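Alpha/beta hydrolase (Legionella pneumophila subsp. pneumophila str. Philadelphia 1, PDB 4EZI) is of uncharacterised function but adopts the alpha/beta hydrolase fold and may hydrolyse triacylglycerols as lipases of this kind do. Local coordinates at residues N56-S61 and G122-T127; S78-T83 and V114-L119; E86-P91 and D256-V261; H129-A134 and A223-S228; G171-I176 and I297-Y302. All coordinates share one frame; numbering follows the deposited sequence. Where two conformers were deposited one is given.

Contact 1 (N56-S61 and G122-T127)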
# COMPACT_ATOMS: atom_id res chain seq x y z
N ASN A 56 14.27 -14.25 7.88
CA ASN A 56 14.33 -15.57 7.27
C ASN A 56 13.65 -15.55 5.91
O ASN A 56 12.73 -14.76 5.64
CB ASN A 56 13.67 -16.61 8.15
CG ASN A 56 14.23 -16.62 9.55
OD1 ASN A 56 15.44 -16.64 9.73
ND2 ASN A 56 13.35 -16.57 10.55
N LEU A 57 14.01 -16.51 5.07
CA LEU A 57 13.36 -16.65 3.78
C LEU A 57 11.89 -16.98 3.97
O LEU A 57 11.53 -17.82 4.79
CB LEU A 57 14.01 -17.78 2.99
CG LEU A 57 13.38 -18.16 1.65
CD1 LEU A 57 13.45 -17.04 0.68
CD2 LEU A 57 14.05 -19.42 1.06
N THR A 58 11.05 -16.31 3.19
CA THR A 58 9.62 -16.60 3.13
C THR A 58 9.16 -16.40 1.68
O THR A 58 9.76 -15.60 0.97
CB THR A 58 8.83 -15.72 4.13
OG1 THR A 58 7.49 -16.19 4.22
CG2 THR A 58 8.84 -14.26 3.74
N ILE A 59 8.15 -17.17 1.27
CA ILE A 59 7.68 -17.14 -0.12
C ILE A 59 6.35 -16.39 -0.14
O ILE A 59 5.37 -16.82 0.45
CB ILE A 59 7.53 -18.57 -0.74
CG1 ILE A 59 8.84 -19.35 -0.63
CG2 ILE A 59 7.05 -18.46 -2.17
CD1 ILE A 59 10.05 -18.70 -1.19
N ALA A 60 6.34 -15.25 -0.82
CA ALA A 60 5.19 -14.36 -0.87
C ALA A 60 4.56 -14.38 -2.27
O ALA A 60 5.10 -14.97 -3.19
CB ALA A 60 5.65 -12.93 -0.48
N SER A 61 3.38 -13.76 -2.39
CA SER A 61 2.61 -13.81 -3.63
C SER A 61 2.18 -12.43 -4.11
O SER A 61 2.20 -11.46 -3.34
CB SER A 61 1.40 -14.74 -3.44
OG SER A 61 0.59 -14.38 -2.33
N GLY A 122 -2.48 -13.57 1.05
CA GLY A 122 -2.36 -14.40 -0.15
C GLY A 122 -1.86 -15.78 0.18
O GLY A 122 -2.35 -16.43 1.11
N ASP A 123 -0.86 -16.22 -0.57
CA ASP A 123 -0.30 -17.56 -0.40
C ASP A 123 0.79 -17.62 0.67
O ASP A 123 1.30 -18.69 0.97
CB ASP A 123 0.35 -18.05 -1.72
CG ASP A 123 -0.62 -18.18 -2.89
OD1 ASP A 123 -1.84 -18.22 -2.72
OD2 ASP A 123 -0.08 -18.32 -4.04
N ASN A 124 1.19 -16.48 1.24
CA ASN A 124 2.34 -16.47 2.16
C ASN A 124 2.03 -17.22 3.44
O ASN A 124 0.96 -17.08 4.01
CB ASN A 124 2.72 -15.04 2.48
CG ASN A 124 3.91 -14.96 3.40
OD1 ASN A 124 3.81 -14.43 4.50
ND2 ASN A 124 5.07 -15.43 2.93
N GLU A 125 2.99 -18.02 3.91
CA GLU A 125 2.73 -18.91 5.02
C GLU A 125 2.76 -18.23 6.39
O GLU A 125 2.30 -18.82 7.36
CB GLU A 125 3.71 -20.08 4.99
CG GLU A 125 5.10 -19.71 5.38
CD GLU A 125 6.02 -20.91 5.56
OE1 GLU A 125 5.54 -22.01 5.91
OE2 GLU A 125 7.24 -20.72 5.39
N LEU A 126 3.32 -17.02 6.50
CA LEU A 126 3.25 -16.32 7.78
C LEU A 126 1.78 -16.12 8.11
O LEU A 126 0.96 -15.82 7.24
CB LEU A 126 3.99 -14.99 7.76
CG LEU A 126 5.48 -15.04 7.45
CD1 LEU A 126 6.10 -13.67 7.23
CD2 LEU A 126 6.24 -15.78 8.54
N THR A 127 1.45 -16.26 9.39
CA THR A 127 0.06 -16.32 9.80
C THR A 127 -0.62 -14.96 9.93
O THR A 127 -1.82 -14.89 9.99
CB THR A 127 -0.10 -17.10 11.11
OG1 THR A 127 0.66 -16.47 12.13
CG2 THR A 127 0.36 -18.54 10.93
O HOH W 1 5.00 -18.99 2.10
O HOH W 2 7.51 -19.54 2.98
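The side chain of Asn124 crosses that of Thr58 at about a right angle and gives both hydrogens of its ND2 to the strand. One goes to Thr58 OG1, 2.8 Å from Asn124 ND2 and within the amide plane. The other reaches Ile59 O at 2.9 Å from the same ND2, almost straight at 171°, though it arrives from above the plane of that carbonyl. Asn124 CG stands anti to the backbone N (chi1 -179°), and from there the amide extends across to strand 57-67. At the other end of the amide, Asn124 OD1 accepts from Gly120 N and, weakly, from Leu126 N, which suits an asparagine because donor and acceptor are both used. Ser61 OG receives the backbone N of Asp123 at 2.9 Å, and its stronger partner is Asp117 OD2. Gly122 fits beside it: its positive phi of 59° favours glycine, and a CB here would run into Ser61 OG. The carboxylate of Asp123 lies next to Ser61 CB and turns its charge to Lys45 and Arg93. Water 1 links Ile59 O to Glu125 N, while water 2 joins Ile59 N to Glu125 OE2 in the conformer given. Directed hydrogen bonds rather than oily packing therefore hold the loop after strand 112-116 to the strand, and two bonds from one amide nitrogen fix the rotation of the amide.

Contact 2 (S78-T83 and V114-L119)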
# COMPACT_ATOMS: atom_id res chain seq x y z
N SER A 78 4.14 -0.33 -10.06
CA SER A 78 4.03 -1.17 -8.87
C SER A 78 3.00 -0.50 -7.98
O SER A 78 3.23 0.62 -7.53
CB SER A 78 5.39 -1.29 -8.17
OG SER A 78 5.35 -2.15 -7.05
N TYR A 79 1.89 -1.18 -7.75
CA TYR A 79 0.79 -0.66 -6.98
C TYR A 79 0.66 -1.45 -5.66
O TYR A 79 0.43 -2.66 -5.69
CB TYR A 79 -0.55 -0.73 -7.75
CG TYR A 79 -1.64 -0.04 -6.97
CD1 TYR A 79 -2.40 -0.75 -6.03
CD2 TYR A 79 -1.83 1.32 -7.08
CE1 TYR A 79 -3.36 -0.10 -5.28
CE2 TYR A 79 -2.75 1.99 -6.31
CZ TYR A 79 -3.51 1.28 -5.40
OH TYR A 79 -4.44 1.94 -4.63
N GLN A 80 0.73 -0.71 -4.56
CA GLN A 80 0.71 -1.24 -3.20
C GLN A 80 -0.66 -0.99 -2.58
O GLN A 80 -1.07 0.15 -2.35
CB GLN A 80 1.80 -0.56 -2.40
CG GLN A 80 3.21 -1.00 -2.72
CD GLN A 80 3.63 -0.74 -4.15
OE1 GLN A 80 3.86 -1.68 -4.89
NE2 GLN A 80 3.78 0.54 -4.53
N HIS A 81 -1.37 -2.07 -2.29
CA HIS A 81 -2.75 -1.99 -1.81
C HIS A 81 -2.89 -1.47 -0.39
O HIS A 81 -1.95 -1.49 0.40
CB HIS A 81 -3.46 -3.35 -1.97
CG HIS A 81 -2.97 -4.42 -1.05
ND1 HIS A 81 -3.32 -4.45 0.29
CD2 HIS A 81 -2.27 -5.55 -1.28
CE1 HIS A 81 -2.78 -5.52 0.86
NE2 HIS A 81 -2.16 -6.22 -0.08
N GLY A 82 -4.11 -1.07 -0.05
CA GLY A 82 -4.42 -0.59 1.28
C GLY A 82 -4.69 -1.69 2.29
O GLY A 82 -4.41 -2.86 2.06
N THR A 83 -5.20 -1.33 3.44
CA THR A 83 -5.34 -2.29 4.55
C THR A 83 -6.29 -3.40 4.15
O THR A 83 -7.42 -3.15 3.73
CB THR A 83 -5.93 -1.60 5.78
OG1 THR A 83 -5.08 -0.55 6.20
CG2 THR A 83 -6.15 -2.59 6.93
N VAL A 114 1.94 -4.43 -11.44
CA VAL A 114 2.58 -5.35 -10.51
C VAL A 114 2.04 -5.03 -9.13
O VAL A 114 2.15 -3.90 -8.69
CB VAL A 114 4.11 -5.17 -10.56
CG1 VAL A 114 4.81 -6.02 -9.55
CG2 VAL A 114 4.63 -5.48 -11.99
N MSE A 115 1.45 -6.02 -8.45
CA MSE A 115 0.70 -5.79 -7.23
C MSE A 115 1.06 -6.83 -6.19
O MSE A 115 0.57 -7.97 -6.24
CB MSE A 115 -0.81 -5.83 -7.52
CG MSE A 115 -1.22 -4.89 -8.63
SE MSE A 115 -3.13 -4.88 -8.92
CE MSE A 115 -3.64 -3.93 -7.35
N PRO A 116 1.90 -6.47 -5.21
CA PRO A 116 2.21 -7.44 -4.15
C PRO A 116 1.00 -7.70 -3.25
O PRO A 116 0.23 -6.78 -2.98
CB PRO A 116 3.32 -6.76 -3.35
CG PRO A 116 3.09 -5.29 -3.58
CD PRO A 116 2.62 -5.20 -5.01
N ASP A 117 0.90 -8.91 -2.71
CA ASP A 117 -0.11 -9.19 -1.70
C ASP A 117 0.26 -8.69 -0.31
O ASP A 117 -0.62 -8.39 0.50
CB ASP A 117 -0.43 -10.69 -1.60
CG ASP A 117 -1.13 -11.26 -2.81
OD1 ASP A 117 -1.71 -10.50 -3.61
OD2 ASP A 117 -1.12 -12.50 -2.94
N TYR A 118 1.56 -8.67 -0.04
CA TYR A 118 2.22 -8.44 1.27
C TYR A 118 2.35 -9.74 2.06
O TYR A 118 1.63 -10.72 1.85
CB TYR A 118 1.52 -7.43 2.17
CG TYR A 118 1.30 -6.04 1.64
CD1 TYR A 118 2.16 -5.43 0.76
CD2 TYR A 118 0.23 -5.31 2.11
CE1 TYR A 118 1.94 -4.13 0.32
CE2 TYR A 118 0.02 -4.01 1.70
CZ TYR A 118 0.87 -3.41 0.80
OH TYR A 118 0.67 -2.09 0.40
N LEU A 119 3.29 -9.75 2.99
CA LEU A 119 3.47 -10.87 3.90
C LEU A 119 2.23 -11.09 4.75
O LEU A 119 1.50 -10.16 5.11
CB LEU A 119 4.67 -10.61 4.80
CG LEU A 119 6.02 -10.46 4.11
CD1 LEU A 119 7.11 -10.33 5.17
CD2 LEU A 119 6.31 -11.59 3.14
O HOH W 3 -0.73 -4.40 -3.89
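His81 NE2 donates to Asp117 O across 2.7 Å, with the acceptor in the ring plane of the histidine but the donor lying above the carbonyl plane of Asp117. The bond lies just past the ends of two parallel strands, 74-80 and 112-116, of the beta-alpha-beta unit completed by helix 99-108 in the alpha/beta hydrolase sheet. His81 and Gly82 recall the His-Gly pair found near the oxyanion hole in many lipases of this fold. Histidine suits this loop position because both ring nitrogens work: ND1 gives its hydrogen to Gly82 O, and with two donors the ring is probably protonated. His81 CG, between the backbone N and the carbonyl carbon (chi1 70°), carries the ring toward 114-119. There one face meets Tyr118 CE2, 3.3 Å above its plane, and the two side chains slide past each other in opposite directions. Tyr118 OH donates to His81 O on a lone pair at 2.7 Å, and also bonds Ser174 OG. Farther back, Tyr79 N binds Val114 O, and Tyr79 CD1 touches the methyl CE of selenomethionine Met115. The two strand segments run at 32° to each other. Water 3 gives hydrogens to Tyr79 O and Pro116 O and accepts one from His81 N at 2.9 Å.

Contact 3 (E86-P91 and D256-V261)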
# COMPACT_ATOMS: atom_id res chain seq x y z
N GLU A 86 -8.40 -9.59 5.53
CA GLU A 86 -8.71 -10.91 5.02
C GLU A 86 -7.58 -11.42 4.15
O GLU A 86 -7.13 -10.74 3.20
CB GLU A 86 -9.98 -10.87 4.19
CG GLU A 86 -11.19 -10.32 4.94
CD GLU A 86 -12.38 -10.06 4.03
OE1 GLU A 86 -12.66 -10.90 3.15
OE2 GLU A 86 -13.04 -9.00 4.22
N ARG A 87 -7.13 -12.63 4.44
CA ARG A 87 -6.00 -13.24 3.73
C ARG A 87 -6.19 -13.21 2.21
O ARG A 87 -5.26 -12.95 1.46
CB ARG A 87 -5.79 -14.70 4.21
CG ARG A 87 -4.84 -15.47 3.32
CD ARG A 87 -4.49 -16.82 3.89
NE ARG A 87 -3.66 -16.75 5.07
CZ ARG A 87 -2.35 -16.52 5.05
NH1 ARG A 87 -1.68 -16.30 3.92
NH2 ARG A 87 -1.71 -16.53 6.20
N ASN A 88 -7.40 -13.55 1.78
CA ASN A 88 -7.66 -13.76 0.37
C ASN A 88 -8.15 -12.51 -0.37
O ASN A 88 -8.31 -12.56 -1.59
CB ASN A 88 -8.62 -14.93 0.17
CG ASN A 88 -7.95 -16.24 0.49
OD1 ASN A 88 -7.11 -16.72 -0.26
ND2 ASN A 88 -8.29 -16.83 1.65
N ASP A 89 -8.32 -11.40 0.34
CA ASP A 89 -8.77 -10.18 -0.34
C ASP A 89 -7.57 -9.35 -0.78
O ASP A 89 -7.32 -8.25 -0.27
CB ASP A 89 -9.66 -9.36 0.60
CG ASP A 89 -10.27 -8.15 -0.08
OD1 ASP A 89 -10.36 -8.10 -1.31
OD2 ASP A 89 -10.65 -7.22 0.67
N VAL A 90 -6.79 -9.91 -1.70
CA VAL A 90 -5.52 -9.35 -2.12
C VAL A 90 -5.38 -9.52 -3.63
O VAL A 90 -6.05 -10.39 -4.21
CB VAL A 90 -4.30 -9.96 -1.36
CG1 VAL A 90 -4.33 -9.51 0.12
CG2 VAL A 90 -4.25 -11.49 -1.51
N PRO A 91 -4.49 -8.76 -4.26
CA PRO A 91 -4.46 -8.73 -5.73
C PRO A 91 -4.26 -10.08 -6.44
O PRO A 91 -4.80 -10.27 -7.52
CB PRO A 91 -3.33 -7.74 -6.03
CG PRO A 91 -3.41 -6.78 -4.88
CD PRO A 91 -3.66 -7.68 -3.69
N ASP A 256 -7.60 -13.21 12.24
CA ASP A 256 -7.12 -14.51 11.76
C ASP A 256 -7.04 -14.62 10.24
O ASP A 256 -6.54 -15.62 9.75
CB ASP A 256 -7.97 -15.64 12.36
CG ASP A 256 -9.40 -15.67 11.85
OD1 ASP A 256 -9.84 -14.80 11.07
OD2 ASP A 256 -10.15 -16.60 12.31
N GLY A 257 -7.51 -13.62 9.51
CA GLY A 257 -7.50 -13.62 8.07
C GLY A 257 -8.78 -14.12 7.42
O GLY A 257 -8.89 -14.10 6.19
N TYR A 258 -9.76 -14.53 8.24
CA TYR A 258 -11.00 -15.16 7.76
C TYR A 258 -12.24 -14.48 8.32
O TYR A 258 -13.32 -15.03 8.25
CB TYR A 258 -10.98 -16.67 8.07
CG TYR A 258 -9.86 -17.32 7.33
CD1 TYR A 258 -9.97 -17.59 5.97
CD2 TYR A 258 -8.65 -17.59 7.95
CE1 TYR A 258 -8.93 -18.13 5.26
CE2 TYR A 258 -7.59 -18.13 7.22
CZ TYR A 258 -7.75 -18.41 5.88
OH TYR A 258 -6.71 -18.97 5.15
N HIS A 259 -12.08 -13.28 8.87
CA HIS A 259 -13.23 -12.47 9.26
C HIS A 259 -13.40 -11.36 8.26
O HIS A 259 -12.46 -10.60 7.99
CB HIS A 259 -13.05 -11.88 10.67
CG HIS A 259 -13.21 -12.88 11.76
ND1 HIS A 259 -12.32 -13.90 11.98
CD2 HIS A 259 -14.18 -12.99 12.71
CE1 HIS A 259 -12.73 -14.62 13.01
NE2 HIS A 259 -13.85 -14.08 13.47
N ALA A 260 -14.61 -11.23 7.73
CA ALA A 260 -14.93 -10.16 6.81
C ALA A 260 -14.73 -8.81 7.53
O ALA A 260 -15.04 -8.66 8.72
CB ALA A 260 -16.38 -10.26 6.29
N VAL A 261 -14.23 -7.83 6.80
CA VAL A 261 -13.95 -6.56 7.40
C VAL A 261 -15.20 -5.94 8.09
O VAL A 261 -15.09 -5.37 9.17
CB VAL A 261 -13.28 -5.59 6.41
CG1 VAL A 261 -14.15 -5.36 5.19
CG2 VAL A 261 -12.99 -4.30 7.12
O HOH W 4 -4.72 -15.90 7.70
O HOH W 5 -9.58 -14.74 3.46
O HOH W 6 -7.37 -19.56 2.61
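Arg87 N gives its hydrogen to Gly257 O over 2.9 Å. The same Gly257 O accepts from water 5, which in turn takes hydrogens from Asn88 N and Asn88 ND2. Glycine suits position 257, since at these backbone angles a CB would be jammed against the preceding carbonyl O and would also crowd Arg87 CB. Glu86 satisfies a second donor: its OE2 receives Val261 N at 3.1 Å, met from above the carboxylate plane. Val261 opens helix 261-267 after the N-cap Ala260, and an acidic group there would probably interact favourably with the helix end. The contact joins the loop after strand 74-80 to the helical insertion between strands 193-197 and 310-314, where alpha/beta hydrolases commonly carry their cap. Within the insertion, Asp256 OD1 closes an Asx turn by accepting Tyr258 N and is also bound by His259 ND1 at 2.8 Å, the two donors reaching it from opposite faces of the carboxylate. Arg87 CD lies 3.3 Å from Tyr258 OH. Beyond it, a bend at chi3 (-70°) turns NE, which donates to water 4, held also by Asp256 O, while NH1 and NH2 serve the backbone oxygens of Gly122, Asn124 and Leu126. Asn88 OD1 accepts from Arg93, and Asn88 ND2 shares water 6 with Tyr258 OH, 2.7 Å from that water.

Contact 4 (H129-A134 and A223-S228)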
# COMPACT_ATOMS: atom_id res chain seq x y z
N HIS A 129 -0.31 -10.61 8.81
CA HIS A 129 0.34 -9.53 8.08
C HIS A 129 1.09 -8.61 9.04
O HIS A 129 0.50 -8.18 10.02
CB HIS A 129 -0.75 -8.75 7.35
CG HIS A 129 -0.27 -7.53 6.65
ND1 HIS A 129 0.74 -7.54 5.73
CD2 HIS A 129 -0.64 -6.23 6.81
CE1 HIS A 129 0.98 -6.28 5.35
NE2 HIS A 129 0.15 -5.47 5.97
N PRO A 130 2.38 -8.29 8.75
CA PRO A 130 3.11 -7.25 9.50
C PRO A 130 2.65 -5.88 9.02
O PRO A 130 3.07 -5.37 7.99
CB PRO A 130 4.59 -7.54 9.17
CG PRO A 130 4.59 -8.86 8.44
CD PRO A 130 3.26 -8.94 7.76
N TYR A 131 1.74 -5.29 9.78
CA TYR A 131 0.89 -4.19 9.33
C TYR A 131 1.56 -2.84 9.56
O TYR A 131 1.95 -2.49 10.68
CB TYR A 131 -0.43 -4.27 10.08
CG TYR A 131 -1.44 -3.22 9.70
CD1 TYR A 131 -1.81 -2.98 8.38
CD2 TYR A 131 -2.04 -2.45 10.66
CE1 TYR A 131 -2.76 -2.03 8.04
CE2 TYR A 131 -3.00 -1.51 10.36
CZ TYR A 131 -3.35 -1.30 9.05
OH TYR A 131 -4.29 -0.33 8.80
N VAL A 132 1.72 -2.07 8.50
CA VAL A 132 2.40 -0.76 8.59
C VAL A 132 3.77 -0.92 9.26
O VAL A 132 4.19 -0.07 10.04
CB VAL A 132 1.53 0.37 9.25
CG1 VAL A 132 2.02 1.74 8.73
CG2 VAL A 132 0.06 0.19 8.95
N GLN A 133 4.48 -1.99 8.87
CA GLN A 133 5.86 -2.24 9.28
C GLN A 133 6.76 -1.95 8.08
O GLN A 133 6.76 -2.67 7.08
CB GLN A 133 6.03 -3.65 9.83
CG GLN A 133 5.28 -3.85 11.16
CD GLN A 133 5.43 -5.23 11.78
OE1 GLN A 133 6.46 -5.89 11.60
NE2 GLN A 133 4.42 -5.68 12.51
N ALA A 134 7.49 -0.83 8.18
CA ALA A 134 8.23 -0.29 7.06
C ALA A 134 9.21 -1.28 6.44
O ALA A 134 9.29 -1.40 5.22
CB ALA A 134 8.98 0.96 7.48
N ALA A 223 -6.10 -1.89 16.42
CA ALA A 223 -6.08 -3.28 16.87
C ALA A 223 -5.10 -4.10 16.00
O ALA A 223 -4.23 -4.82 16.50
CB ALA A 223 -7.48 -3.86 16.80
N TYR A 224 -5.23 -3.94 14.69
CA TYR A 224 -4.35 -4.66 13.75
C TYR A 224 -2.90 -4.29 13.98
O TYR A 224 -1.99 -5.13 14.03
CB TYR A 224 -4.81 -4.33 12.33
CG TYR A 224 -4.41 -5.22 11.16
CD1 TYR A 224 -3.81 -6.45 11.31
CD2 TYR A 224 -4.75 -4.83 9.88
CE1 TYR A 224 -3.60 -7.28 10.22
CE2 TYR A 224 -4.54 -5.66 8.78
CZ TYR A 224 -3.96 -6.88 8.95
OH TYR A 224 -3.78 -7.72 7.88
N PHE A 225 -2.64 -2.98 14.10
CA PHE A 225 -1.29 -2.51 14.20
C PHE A 225 -0.58 -3.03 15.45
O PHE A 225 0.51 -3.57 15.37
CB PHE A 225 -1.25 -0.96 14.18
CG PHE A 225 0.16 -0.42 14.25
CD1 PHE A 225 0.97 -0.46 13.13
CD2 PHE A 225 0.69 0.04 15.43
CE1 PHE A 225 2.27 -0.06 13.17
CE2 PHE A 225 2.02 0.46 15.47
CZ PHE A 225 2.80 0.41 14.34
N PHE A 226 -1.19 -2.84 16.61
CA PHE A 226 -0.52 -3.26 17.84
C PHE A 226 -0.51 -4.77 18.02
O PHE A 226 0.44 -5.32 18.57
CB PHE A 226 -1.07 -2.50 19.06
CG PHE A 226 -0.66 -1.05 19.07
CD1 PHE A 226 0.66 -0.71 19.31
CD2 PHE A 226 -1.57 -0.08 18.80
CE1 PHE A 226 1.06 0.63 19.30
CE2 PHE A 226 -1.18 1.26 18.80
CZ PHE A 226 0.13 1.61 19.03
N TYR A 227 -1.55 -5.46 17.54
CA TYR A 227 -1.53 -6.92 17.59
C TYR A 227 -0.37 -7.47 16.75
O TYR A 227 0.40 -8.33 17.19
CB TYR A 227 -2.88 -7.50 17.16
CG TYR A 227 -2.89 -9.00 17.08
CD1 TYR A 227 -2.56 -9.78 18.17
CD2 TYR A 227 -3.20 -9.64 15.91
CE1 TYR A 227 -2.54 -11.17 18.10
CE2 TYR A 227 -3.19 -11.03 15.82
CZ TYR A 227 -2.84 -11.79 16.92
OH TYR A 227 -2.82 -13.17 16.84
N SER A 228 -0.23 -6.94 15.53
CA SER A 228 0.81 -7.39 14.63
C SER A 228 2.20 -6.99 15.13
O SER A 228 3.15 -7.78 15.06
CB SER A 228 0.53 -6.80 13.24
OG SER A 228 1.54 -7.21 12.32
O HOH W 7 -3.13 -10.86 8.61
O HOH W 8 2.15 -3.91 12.97
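Tyr131 lays its ring over that of Tyr224 in an offset stack, the centroids 4.2 Å apart and the planes tilted by 19°. Tyr224 CD2 sits over the centre of one face of the Tyr131 ring, and Val132 CG2 lies over the centre of the opposite face, so the ring is sandwiched between them. Tyr131 CB also points a CH-pi contact onto the face of Tyr224. The edge of the Tyr131 ring runs against the helix backbone, its CD2 3.5 Å from Phe225 N. Phe225 has CG anti to its backbone N (chi1 -179°); its CD1 lies 3.3 Å from Tyr131 O and packs on Val132 CB. Serine suits the next helical turn: it is small and carries a donor, and Ser228 OG gives its hydrogen to His129 O at 2.7 Å. His129 CB rests on Tyr224 OH, whose stronger partner is Arg84 O, and the imidazole NE2 turns to Glu170. Water 8 ties Tyr131 O, Gln133 NE2 and Phe225 O together. Tyr131 OH bonds Thr83 and, weakly, a bound di(hydroxyethyl)ether, probably from the crystallisation liquor. The turn from Pro130 to Gln133 thus lies between helix 218-233 of the insertion and helix 170-185, and leads into helix 134-154.

Contact 5 (G171-I176 and I297-Y302)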
# COMPACT_ATOMS: atom_id res chain seq x y z
N GLY A 171 -0.93 1.25 1.71
CA GLY A 171 -0.13 1.20 0.51
C GLY A 171 0.54 2.48 0.09
O GLY A 171 1.53 2.44 -0.63
N GLY A 172 -0.00 3.60 0.56
CA GLY A 172 0.72 4.87 0.39
C GLY A 172 1.99 4.86 1.21
O GLY A 172 3.04 5.30 0.76
N PHE A 173 1.88 4.37 2.45
CA PHE A 173 3.05 4.16 3.29
C PHE A 173 4.02 3.15 2.64
O PHE A 173 5.21 3.41 2.55
CB PHE A 173 2.57 3.73 4.67
CG PHE A 173 3.66 3.45 5.68
CD1 PHE A 173 4.23 2.20 5.81
CD2 PHE A 173 4.07 4.44 6.55
CE1 PHE A 173 5.19 1.94 6.76
CE2 PHE A 173 5.02 4.18 7.51
CZ PHE A 173 5.60 2.95 7.61
N SER A 174 3.51 2.03 2.16
CA SER A 174 4.37 1.05 1.50
C SER A 174 5.11 1.68 0.33
O SER A 174 6.28 1.37 0.10
CB SER A 174 3.51 -0.09 0.96
OG SER A 174 2.79 -0.72 1.99
N THR A 175 4.42 2.51 -0.44
CA THR A 175 5.01 3.16 -1.59
C THR A 175 6.18 4.06 -1.19
O THR A 175 7.26 4.03 -1.82
CB THR A 175 3.94 3.95 -2.36
OG1 THR A 175 2.98 3.06 -2.89
CG2 THR A 175 4.53 4.78 -3.50
N ILE A 176 5.99 4.86 -0.14
CA ILE A 176 7.05 5.75 0.33
C ILE A 176 8.26 4.95 0.83
O ILE A 176 9.40 5.29 0.49
CB ILE A 176 6.51 6.68 1.42
CG1 ILE A 176 5.63 7.78 0.82
CG2 ILE A 176 7.66 7.29 2.28
CD1 ILE A 176 6.48 8.91 0.09
N ILE A 297 11.10 5.27 14.48
CA ILE A 297 11.93 4.73 13.41
C ILE A 297 11.08 3.92 12.42
O ILE A 297 11.24 4.05 11.21
CB ILE A 297 13.13 3.92 13.92
CG1 ILE A 297 14.06 4.81 14.75
CG2 ILE A 297 13.92 3.34 12.73
CD1 ILE A 297 14.69 5.98 13.99
N ASN A 298 10.18 3.07 12.92
CA ASN A 298 9.31 2.35 12.02
C ASN A 298 8.45 3.27 11.17
O ASN A 298 8.29 3.04 9.98
CB ASN A 298 8.44 1.36 12.78
CG ASN A 298 7.44 0.67 11.87
OD1 ASN A 298 7.84 -0.09 10.97
ND2 ASN A 298 6.16 0.97 12.05
N PHE A 299 7.84 4.27 11.81
CA PHE A 299 6.77 5.01 11.16
C PHE A 299 7.23 6.15 10.29
O PHE A 299 6.54 6.46 9.34
CB PHE A 299 5.76 5.54 12.18
CG PHE A 299 4.34 5.45 11.72
CD1 PHE A 299 3.63 4.26 11.83
CD2 PHE A 299 3.70 6.54 11.16
CE1 PHE A 299 2.31 4.19 11.42
CE2 PHE A 299 2.39 6.45 10.74
CZ PHE A 299 1.70 5.28 10.87
N ASN A 300 8.32 6.82 10.66
CA ASN A 300 8.66 8.14 10.09
C ASN A 300 9.61 8.02 8.91
O ASN A 300 10.79 7.76 9.08
CB ASN A 300 9.24 9.05 11.17
CG ASN A 300 8.21 9.42 12.24
OD1 ASN A 300 7.01 9.24 12.04
ND2 ASN A 300 8.68 9.98 13.36
N HIS A 301 9.05 8.18 7.72
CA HIS A 301 9.78 8.04 6.46
C HIS A 301 9.42 9.17 5.51
O HIS A 301 8.94 8.95 4.42
CB HIS A 301 9.50 6.67 5.85
CG HIS A 301 9.98 5.54 6.71
ND1 HIS A 301 11.25 5.03 6.61
CD2 HIS A 301 9.36 4.84 7.69
CE1 HIS A 301 11.40 4.07 7.51
NE2 HIS A 301 10.28 3.95 8.19
N TYR A 302 9.66 10.39 5.95
CA TYR A 302 9.37 11.54 5.13
C TYR A 302 10.54 12.51 5.12
O TYR A 302 10.34 13.68 4.81
CB TYR A 302 8.07 12.21 5.59
CG TYR A 302 8.03 12.51 7.07
CD1 TYR A 302 8.60 13.67 7.56
CD2 TYR A 302 7.45 11.63 7.99
CE1 TYR A 302 8.62 13.96 8.93
CE2 TYR A 302 7.46 11.91 9.36
CZ TYR A 302 8.04 13.08 9.82
OH TYR A 302 8.07 13.38 11.17
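This is a buried packing contact between helix 170-185, whose first turn in this alpha/beta hydrolase includes Gly171 of the probable nucleophile elbow, and the end of helix 292-299. Phe173 carries it, its CG anti to the backbone N (chi1 179°), and its ring edge faces the carbonyl oxygens that close the second helix. Phe173 CE2 comes to 3.3 Å from Phe299 O, and Phe173 CZ to 3.6 Å from Asn298 O, both oxygens lying near the ring plane where the aromatic hydrogens point. A flat, apolar phenylalanine suits this place because its slightly positive rim can meet oxygens, while CE2 also lies over one face of the Phe299 ring. His301 follows where the chain leaves the helix, its NE2 bonding weakly back to Asn298 O and its ND1 bound to Glu180. Val132 packs on both Phe173 and Phe299. The branched Ile176 slides past His301 in the opposite direction, and its methyl CG2 is pressed tightly against His301 O, 3.0 Å away.

Contact 2 lies nearest the middle of the chain, about 5 Å from its centre, and all four others touch it. Asp117 OD2 meets Ser61 OG of contact 1 at 2.6 Å, His81 CD2 packs 3.5 Å from Pro91 CD of contact 3, Thr83 OG1 meets Tyr131 OH of contact 4 at 2.7 Å, and Tyr118 OH reaches Ser174 OG of contact 5 at 3.0 Å. Arg87 of contact 3 ties it to contact 1, its NH1 2.8 Å from Asn124 O. Asn298 joins contacts 4 and 5, its OD1 2.9 Å from Ala134 N. Tyr79, Tyr131 and Phe173 of contacts 2, 4 and 5 come near, without touching, the probable Ser169-His351-Asp318 triad. A di(hydroxyethyl)ether, probably from the crystallisation liquor, lies about 3 Å from the side chain of Tyr131 and 4 Å from that of Phe299.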